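Local structure of probable sugar ABC transporter, sugar-binding protein (Streptococcus pneumoniae, 2W7Y) at residues 332-344 with 349-361. The protein binds the blood group A-trisaccharide and probably serves as the extracellular sugar-binding component of an ABC transporter. Sequence-based numbering, arbitrary orientation.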
HETATM    1  N   MSE A 332      18.256   1.143  -7.171  1.00 23.10           N
HETATM    2  CA  MSE A 332      16.799   1.006  -7.297  1.00 23.26           C
HETATM    3  C   MSE A 332      16.086   2.351  -7.296  1.00 23.09           C
HETATM    4  O   MSE A 332      14.919   2.454  -7.663  1.00 22.94           O
HETATM    5  CB  MSE A 332      16.243   0.133  -6.168  1.00 23.41           C
HETATM    6  CG  MSE A 332      16.574  -1.348  -6.294  1.00 23.72           C
HETATM    7 SE   MSE A 332      16.051  -2.158  -8.002  1.00 26.08          SE
HETATM    8  CE  MSE A 332      14.112  -1.952  -7.881  1.00 23.66           C
ATOM      9  N   THR A 333      16.824   3.377  -6.899  1.00 23.19           N
ATOM     10  CA  THR A 333      16.292   4.706  -6.659  1.00 23.16           C
ATOM     11  C   THR A 333      16.870   5.716  -7.678  1.00 23.05           C
ATOM     12  O   THR A 333      16.553   6.908  -7.655  1.00 23.01           O
ATOM     13  CB  THR A 333      16.487   5.044  -5.144  1.00 23.14           C
ATOM     14  OG1 THR A 333      15.264   4.774  -4.441  1.00 23.78           O
ATOM     15  CG2 THR A 333      16.904   6.453  -4.893  1.00 23.45           C
ATOM     16  N   SER A 334      17.677   5.200  -8.606  1.00 22.99           N
ATOM     17  CA  SER A 334      18.299   6.010  -9.655  1.00 23.13           C
ATOM     18  C   SER A 334      17.322   6.416 -10.764  1.00 23.13           C
ATOM     19  O   SER A 334      16.284   5.778 -10.958  1.00 22.92           O
ATOM     20  CB  SER A 334      19.506   5.277 -10.257  1.00 23.15           C
ATOM     21  OG  SER A 334      19.111   4.087 -10.912  1.00 22.95           O
ATOM     22  N   ASP A 335      17.686   7.475 -11.488  1.00 23.19           N
ATOM     23  CA  ASP A 335      16.872   8.040 -12.570  1.00 23.24           C
ATOM     24  C   ASP A 335      16.431   7.008 -13.609  1.00 23.16           C
ATOM     25  O   ASP A 335      15.259   6.967 -13.987  1.00 23.21           O
ATOM     26  CB  ASP A 335      17.625   9.185 -13.264  1.00 23.11           C
ATOM     27  CG  ASP A 335      17.675  10.460 -12.429  1.00 23.28           C
ATOM     28  OD1 ASP A 335      17.105  10.484 -11.315  1.00 23.07           O
ATOM     29  OD2 ASP A 335      18.287  11.447 -12.898  1.00 23.07           O
ATOM     30  N   ASP A 336      17.376   6.184 -14.059  1.00 23.11           N
ATOM     31  CA  ASP A 336      17.128   5.202 -15.118  1.00 23.22           C
ATOM     32  C   ASP A 336      16.244   4.031 -14.684  1.00 23.05           C
ATOM     33  O   ASP A 336      15.405   3.563 -15.455  1.00 22.96           O
ATOM     34  CB  ASP A 336      18.454   4.686 -15.697  1.00 23.25           C
ATOM     35  CG  ASP A 336      19.226   5.760 -16.452  1.00 23.60           C
ATOM     36  OD1 ASP A 336      18.634   6.799 -16.817  1.00 24.19           O
ATOM     37  OD2 ASP A 336      20.438   5.562 -16.685  1.00 23.59           O
ATOM     38  N   VAL A 337      16.437   3.562 -13.455  1.00 23.15           N
ATOM     39  CA  VAL A 337      15.627   2.468 -12.910  1.00 23.14           C
ATOM     40  C   VAL A 337      14.196   2.931 -12.622  1.00 23.13           C
ATOM     41  O   VAL A 337      13.236   2.199 -12.880  1.00 23.01           O
ATOM     42  CB  VAL A 337      16.286   1.832 -11.654  1.00 23.25           C
ATOM     43  CG1 VAL A 337      15.348   0.829 -10.974  1.00 22.85           C
ATOM     44  CG2 VAL A 337      17.604   1.160 -12.031  1.00 22.79           C
ATOM     45  N   GLN A 338      14.062   4.151 -12.104  1.00 23.15           N
ATOM     46  CA  GLN A 338      12.750   4.727 -11.797  1.00 23.11           C
ATOM     47  C   GLN A 338      11.892   4.991 -13.026  1.00 22.98           C
ATOM     48  O   GLN A 338      10.666   4.939 -12.944  1.00 22.98           O
ATOM     49  CB  GLN A 338      12.882   5.988 -10.943  1.00 23.19           C
ATOM     50  CG  GLN A 338      12.301   5.851  -9.530  1.00 23.68           C
ATOM     51  CD  GLN A 338      12.947   4.745  -8.741  1.00 24.05           C
ATOM     52  OE1 GLN A 338      12.321   4.125  -7.875  1.00 23.83           O
ATOM     53  NE2 GLN A 338      14.207   4.475  -9.045  1.00 24.69           N
ATOM     54  N   LYS A 339      12.536   5.268 -14.158  1.00 23.06           N
ATOM     55  CA  LYS A 339      11.838   5.373 -15.437  1.00 22.98           C
ATOM     56  C   LYS A 339      11.233   4.022 -15.819  1.00 22.88           C
ATOM     57  O   LYS A 339      10.123   3.957 -16.343  1.00 22.85           O
ATOM     58  CB  LYS A 339      12.781   5.870 -16.535  1.00 23.08           C
ATOM     59  CG  LYS A 339      12.081   6.193 -17.852  1.00 23.19           C
ATOM     60  CD  LYS A 339      13.028   6.783 -18.868  1.00 23.35           C
ATOM     61  CE  LYS A 339      12.270   7.208 -20.118  1.00 23.58           C
ATOM     62  NZ  LYS A 339      13.140   7.970 -21.054  1.00 23.77           N
ATOM     63  N   VAL A 340      11.969   2.949 -15.540  1.00 22.91           N
ATOM     64  CA  VAL A 340      11.468   1.585 -15.723  1.00 22.79           C
ATOM     65  C   VAL A 340      10.348   1.293 -14.723  1.00 22.74           C
ATOM     66  O   VAL A 340       9.359   0.650 -15.074  1.00 22.74           O
ATOM     67  CB  VAL A 340      12.603   0.530 -15.607  1.00 22.73           C
ATOM     68  CG1 VAL A 340      12.055  -0.884 -15.769  1.00 22.67           C
ATOM     69  CG2 VAL A 340      13.693   0.799 -16.642  1.00 22.45           C
ATOM     70  N   ILE A 341      10.505   1.781 -13.490  1.00 22.72           N
ATOM     71  CA  ILE A 341       9.472   1.654 -12.455  1.00 22.85           C
ATOM     72  C   ILE A 341       8.141   2.265 -12.904  1.00 22.74           C
ATOM     73  O   ILE A 341       7.092   1.704 -12.627  1.00 22.73           O
ATOM     74  CB  ILE A 341       9.916   2.251 -11.073  1.00 22.92           C
ATOM     75  CG1 ILE A 341      11.114   1.482 -10.475  1.00 23.05           C
ATOM     76  CG2 ILE A 341       8.746   2.307 -10.089  1.00 22.97           C
ATOM     77  CD1 ILE A 341      10.845   0.027 -10.068  1.00 22.69           C
ATOM     78  N   PHE A 342       8.184   3.393 -13.608  1.00 22.80           N
ATOM     79  CA  PHE A 342       6.961   4.007 -14.135  1.00 22.81           C
ATOM     80  C   PHE A 342       6.447   3.374 -15.434  1.00 22.85           C
ATOM     81  O   PHE A 342       5.258   3.090 -15.552  1.00 22.78           O
ATOM     82  CB  PHE A 342       7.122   5.528 -14.298  1.00 22.81           C
ATOM     83  CG  PHE A 342       5.874   6.218 -14.777  1.00 22.75           C
ATOM     84  CD1 PHE A 342       4.761   6.326 -13.951  1.00 22.74           C
ATOM     85  CD2 PHE A 342       5.806   6.748 -16.061  1.00 22.87           C
ATOM     86  CE1 PHE A 342       3.603   6.949 -14.397  1.00 22.83           C
ATOM     87  CE2 PHE A 342       4.652   7.377 -16.511  1.00 22.79           C
ATOM     88  CZ  PHE A 342       3.549   7.475 -15.681  1.00 22.97           C
ATOM     89  N   GLU A 343       7.342   3.150 -16.398  1.00 23.06           N
ATOM     90  CA  GLU A 343       6.951   2.743 -17.757  1.00 23.13           C
ATOM     91  C   GLU A 343       6.689   1.243 -17.950  1.00 23.30           C
ATOM     92  O   GLU A 343       5.736   0.867 -18.632  1.00 23.35           O
ATOM     93  CB  GLU A 343       7.983   3.220 -18.785  1.00 23.07           C
ATOM     94  CG  GLU A 343       8.075   4.733 -18.945  1.00 23.18           C
ATOM     95  CD  GLU A 343       8.937   5.148 -20.124  1.00 23.88           C
ATOM     96  OE1 GLU A 343       8.610   6.168 -20.767  1.00 24.41           O
ATOM     97  OE2 GLU A 343       9.941   4.459 -20.417  1.00 23.85           O
ATOM     98  N   LYS A 344       7.549   0.398 -17.381  1.00 23.37           N
ATOM     99  CA  LYS A 344       7.421  -1.057 -17.513  1.00 23.36           C
ATOM    100  C   LYS A 344       6.637  -1.651 -16.348  1.00 23.34           C
ATOM    101  O   LYS A 344       5.662  -2.379 -16.545  1.00 23.29           O
ATOM    102  CB  LYS A 344       8.797  -1.719 -17.625  1.00 23.30           C
ATOM    103  CG  LYS A 344       9.256  -1.989 -19.048  1.00 23.54           C
ATOM    104  CD  LYS A 344       9.751  -0.731 -19.741  1.00 23.78           C
ATOM    105  CE  LYS A 344       9.898  -0.952 -21.239  1.00 23.95           C
ATOM    106  NZ  LYS A 344       8.589  -1.245 -21.892  1.00 24.01           N
ATOM    107  N   PRO A 349       6.808   6.031  -9.189  1.00 23.08           N
ATOM    108  CA  PRO A 349       8.205   6.075  -8.766  1.00 23.05           C
ATOM    109  C   PRO A 349       8.419   6.982  -7.553  1.00 23.07           C
ATOM    110  O   PRO A 349       7.725   7.992  -7.402  1.00 23.18           O
ATOM    111  CB  PRO A 349       8.919   6.652  -9.992  1.00 23.12           C
ATOM    112  CG  PRO A 349       7.885   7.447 -10.694  1.00 23.14           C
ATOM    113  CD  PRO A 349       6.606   6.699 -10.489  1.00 22.93           C
ATOM    114  N   SER A 350       9.367   6.614  -6.695  1.00 23.00           N
ATOM    115  CA  SER A 350       9.730   7.440  -5.544  1.00 22.91           C
ATOM    116  C   SER A 350      10.572   8.633  -5.984  1.00 22.99           C
ATOM    117  O   SER A 350      10.564   9.685  -5.341  1.00 22.95           O
ATOM    118  CB  SER A 350      10.481   6.619  -4.490  1.00 22.86           C
ATOM    119  OG  SER A 350      11.758   6.212  -4.950  1.00 22.49           O
ATOM    120  N   ASN A 351      11.292   8.456  -7.090  1.00 23.16           N
ATOM    121  CA  ASN A 351      12.190   9.475  -7.618  1.00 23.18           C
ATOM    122  C   ASN A 351      11.419  10.624  -8.254  1.00 23.25           C
ATOM    123  O   ASN A 351      10.746  10.449  -9.272  1.00 23.18           O
ATOM    124  CB  ASN A 351      13.161   8.853  -8.620  1.00 23.16           C
ATOM    125  CG  ASN A 351      14.319   9.767  -8.974  1.00 23.22           C
ATOM    126  OD1 ASN A 351      14.291  10.967  -8.707  1.00 23.79           O
ATOM    127  ND2 ASN A 351      15.347   9.194  -9.585  1.00 23.07           N
ATOM    128  N   GLU A 352      11.541  11.800  -7.644  1.00 23.38           N
ATOM    129  CA  GLU A 352      10.800  12.988  -8.065  1.00 23.34           C
ATOM    130  C   GLU A 352      11.379  13.648  -9.317  1.00 23.39           C
ATOM    131  O   GLU A 352      10.801  14.606  -9.841  1.00 23.64           O
ATOM    132  CB  GLU A 352      10.695  13.984  -6.909  1.00 23.24           C
ATOM    133  CG  GLU A 352       9.817  13.468  -5.770  1.00 23.34           C
ATOM    134  CD  GLU A 352       9.827  14.357  -4.541  1.00 23.30           C
ATOM    135  OE1 GLU A 352      10.647  15.298  -4.470  1.00 23.29           O
ATOM    136  OE2 GLU A 352       9.004  14.106  -3.638  1.00 23.17           O
ATOM    137  N   ASN A 353      12.513  13.126  -9.790  1.00 23.35           N
ATOM    138  CA  ASN A 353      13.118  13.557 -11.051  1.00 23.25           C
ATOM    139  C   ASN A 353      12.420  12.947 -12.264  1.00 23.22           C
ATOM    140  O   ASN A 353      12.590  13.421 -13.383  1.00 23.33           O
ATOM    141  CB  ASN A 353      14.609  13.203 -11.092  1.00 23.26           C
ATOM    142  CG  ASN A 353      15.445  14.047 -10.145  1.00 23.32           C
ATOM    143  OD1 ASN A 353      15.299  15.269 -10.086  1.00 23.51           O
ATOM    144  ND2 ASN A 353      16.346  13.397  -9.415  1.00 23.15           N
ATOM    145  N   VAL A 354      11.651  11.884 -12.037  1.00 23.33           N
ATOM    146  CA  VAL A 354      10.887  11.234 -13.100  1.00 23.27           C
ATOM    147  C   VAL A 354       9.587  11.998 -13.326  1.00 23.36           C
ATOM    148  O   VAL A 354       8.746  12.092 -12.430  1.00 23.34           O
ATOM    149  CB  VAL A 354      10.590   9.749 -12.778  1.00 23.21           C
ATOM    150  CG1 VAL A 354       9.771   9.111 -13.893  1.00 22.93           C
ATOM    151  CG2 VAL A 354      11.878   8.982 -12.573  1.00 23.13           C
ATOM    152  N   ASN A 355       9.442  12.551 -14.528  1.00 23.47           N
ATOM    153  CA  ASN A 355       8.267  13.338 -14.883  1.00 23.45           C
ATOM    154  C   ASN A 355       7.095  12.444 -15.291  1.00 23.40           C
ATOM    155  O   ASN A 355       6.915  12.130 -16.467  1.00 23.49           O
ATOM    156  CB  ASN A 355       8.607  14.348 -15.986  1.00 23.30           C
ATOM    157  CG  ASN A 355       7.683  15.559 -15.981  1.00 23.48           C
ATOM    158  OD1 ASN A 355       6.621  15.552 -15.356  1.00 23.65           O
ATOM    159  ND2 ASN A 355       8.093  16.611 -16.682  1.00 23.38           N
ATOM    160  N   VAL A 356       6.303  12.052 -14.299  1.00 23.39           N
ATOM    161  CA  VAL A 356       5.164  11.146 -14.479  1.00 23.37           C
ATOM    162  C   VAL A 356       4.112  11.678 -15.464  1.00 23.40           C
ATOM    163  O   VAL A 356       3.583  10.915 -16.275  1.00 23.33           O
ATOM    164  CB  VAL A 356       4.511  10.785 -13.106  1.00 23.42           C
ATOM    165  CG1 VAL A 356       3.074  10.307 -13.271  1.00 23.17           C
ATOM    166  CG2 VAL A 356       5.353   9.748 -12.372  1.00 22.92           C
ATOM    167  N   LYS A 357       3.816  12.976 -15.382  1.00 23.44           N
ATOM    168  CA  LYS A 357       2.822  13.607 -16.254  1.00 23.37           C
ATOM    169  C   LYS A 357       3.285  13.658 -17.697  1.00 23.44           C
ATOM    170  O   LYS A 357       2.546  13.266 -18.601  1.00 23.54           O
ATOM    171  CB  LYS A 357       2.474  15.018 -15.776  1.00 23.45           C
ATOM    172  CG  LYS A 357       1.244  15.090 -14.886  1.00 23.39           C
ATOM    173  CD  LYS A 357       0.565  16.445 -14.978  1.00 23.26           C
ATOM    174  CE  LYS A 357      -0.244  16.579 -16.265  1.00 23.34           C
ATOM    175  NZ  LYS A 357      -0.941  17.884 -16.366  1.00 22.78           N
ATOM    176  N   GLU A 358       4.509  14.150 -17.903  1.00 23.48           N
ATOM    177  CA  GLU A 358       5.118  14.239 -19.228  1.00 23.37           C
ATOM    178  C   GLU A 358       5.300  12.857 -19.857  1.00 23.39           C
ATOM    179  O   GLU A 358       5.109  12.691 -21.064  1.00 23.47           O
ATOM    180  CB  GLU A 358       6.452  14.986 -19.148  1.00 23.36           C
ATOM    181  CG  GLU A 358       7.229  15.075 -20.454  1.00 23.66           C
ATOM    182  CD  GLU A 358       8.188  16.254 -20.477  1.00 24.24           C
ATOM    183  OE1 GLU A 358       9.373  16.071 -20.115  1.00 24.30           O
ATOM    184  OE2 GLU A 358       7.752  17.366 -20.850  1.00 24.21           O
ATOM    185  N   LEU A 359       5.669  11.874 -19.039  1.00 23.32           N
ATOM    186  CA  LEU A 359       5.786  10.492 -19.504  1.00 23.39           C
ATOM    187  C   LEU A 359       4.423   9.906 -19.886  1.00 23.34           C
ATOM    188  O   LEU A 359       4.310   9.184 -20.878  1.00 23.41           O
ATOM    189  CB  LEU A 359       6.511   9.622 -18.468  1.00 23.24           C
ATOM    190  CG  LEU A 359       8.020   9.391 -18.645  1.00 23.39           C
ATOM    191  CD1 LEU A 359       8.798  10.647 -19.065  1.00 23.47           C
ATOM    192  CD2 LEU A 359       8.614   8.780 -17.390  1.00 22.93           C
ATOM    193  N   SER A 360       3.394  10.235 -19.105  1.00 23.43           N
ATOM    194  CA  SER A 360       2.009   9.895 -19.447  1.00 23.54           C
ATOM    195  C   SER A 360       1.559  10.610 -20.719  1.00 23.64           C
ATOM    196  O   SER A 360       0.905   9.997 -21.564  1.00 23.79           O
ATOM    197  CB  SER A 360       1.055  10.239 -18.301  1.00 23.46           C
ATOM    198  OG  SER A 360       1.348   9.481 -17.144  1.00 23.68           O
ATOM    199  N   GLU A 361       1.908  11.898 -20.831  1.00 23.62           N
ATOM    200  CA  GLU A 361       1.677  12.711 -22.033  1.00 23.59           C
ATOM    201  C   GLU A 361       2.126  11.966 -23.287  1.00 23.60           C
ATOM    202  O   GLU A 361       1.327  11.703 -24.185  1.00 23.65           O
ATOM    203  CB  GLU A 361       2.477  14.032 -21.976  1.00 23.75           C
ATOM    204  CG  GLU A 361       1.892  15.225 -21.201  1.00 23.67           C
ATOM    205  CD  GLU A 361       2.719  16.517 -21.418  1.00 23.23           C
ATOM    206  OE1 GLU A 361       3.091  16.783 -22.570  1.00 23.44           O
ATOM    207  OE2 GLU A 361       3.010  17.261 -20.457  1.00 21.78           O
TER
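F342 of helix 335-343 packs against helix 356-361, and its course explains much of the contact. CB lies beside the P349 ring, 4.0 Å from CD. With CG anti to the backbone N (chi1 -177°), the phenyl ring extends into the gap between the helices. One flank, CD1 and CE1, meets V356: CG1 comes within 3.6 Å of CE1, while CG2 sits over a face, offset toward the rim, in a CH-pi contact. Along the other flank L359 runs past in the opposite direction, its CB 3.5 Å from CE2. At the tip, CZ meets S360 OG, which lies at the ring edge and donates its hydrogen to V356 O, a carbonyl also taking S360 N from its opposite face. A flat ring suits this place: it helps fill the space between helices whose axes approach to 11.2 Å and cross at -56°, offering a face to V356 and an edge to S360.

Nearer the start of helix 335-343, Q338 does two jobs. Its CB and CG pack on V354 CG2, P349 CB and N351 CB, the last 3.3 Å from CG; a bend at chi2 (59°) turns the amide back, so that NE2 donates to S334 O (3.1 Å), close to its own plane. An amide suits N351 because ND2 gives a hydrogen bond of 2.8 Å to the anti lone pair of D335 OD1, while OD1 accepts from N353 N in an Asx turn.

The chemistry thus divides: the D335-N351 bond and the Asx turn fix the turn at 351-354, whereas apolar packing joins two successive helices of the solute-binding protein, with helix 366-379 covering F342 through T368, L371 and I375. The I341 side chain lies about 7 Å from the bound galactose.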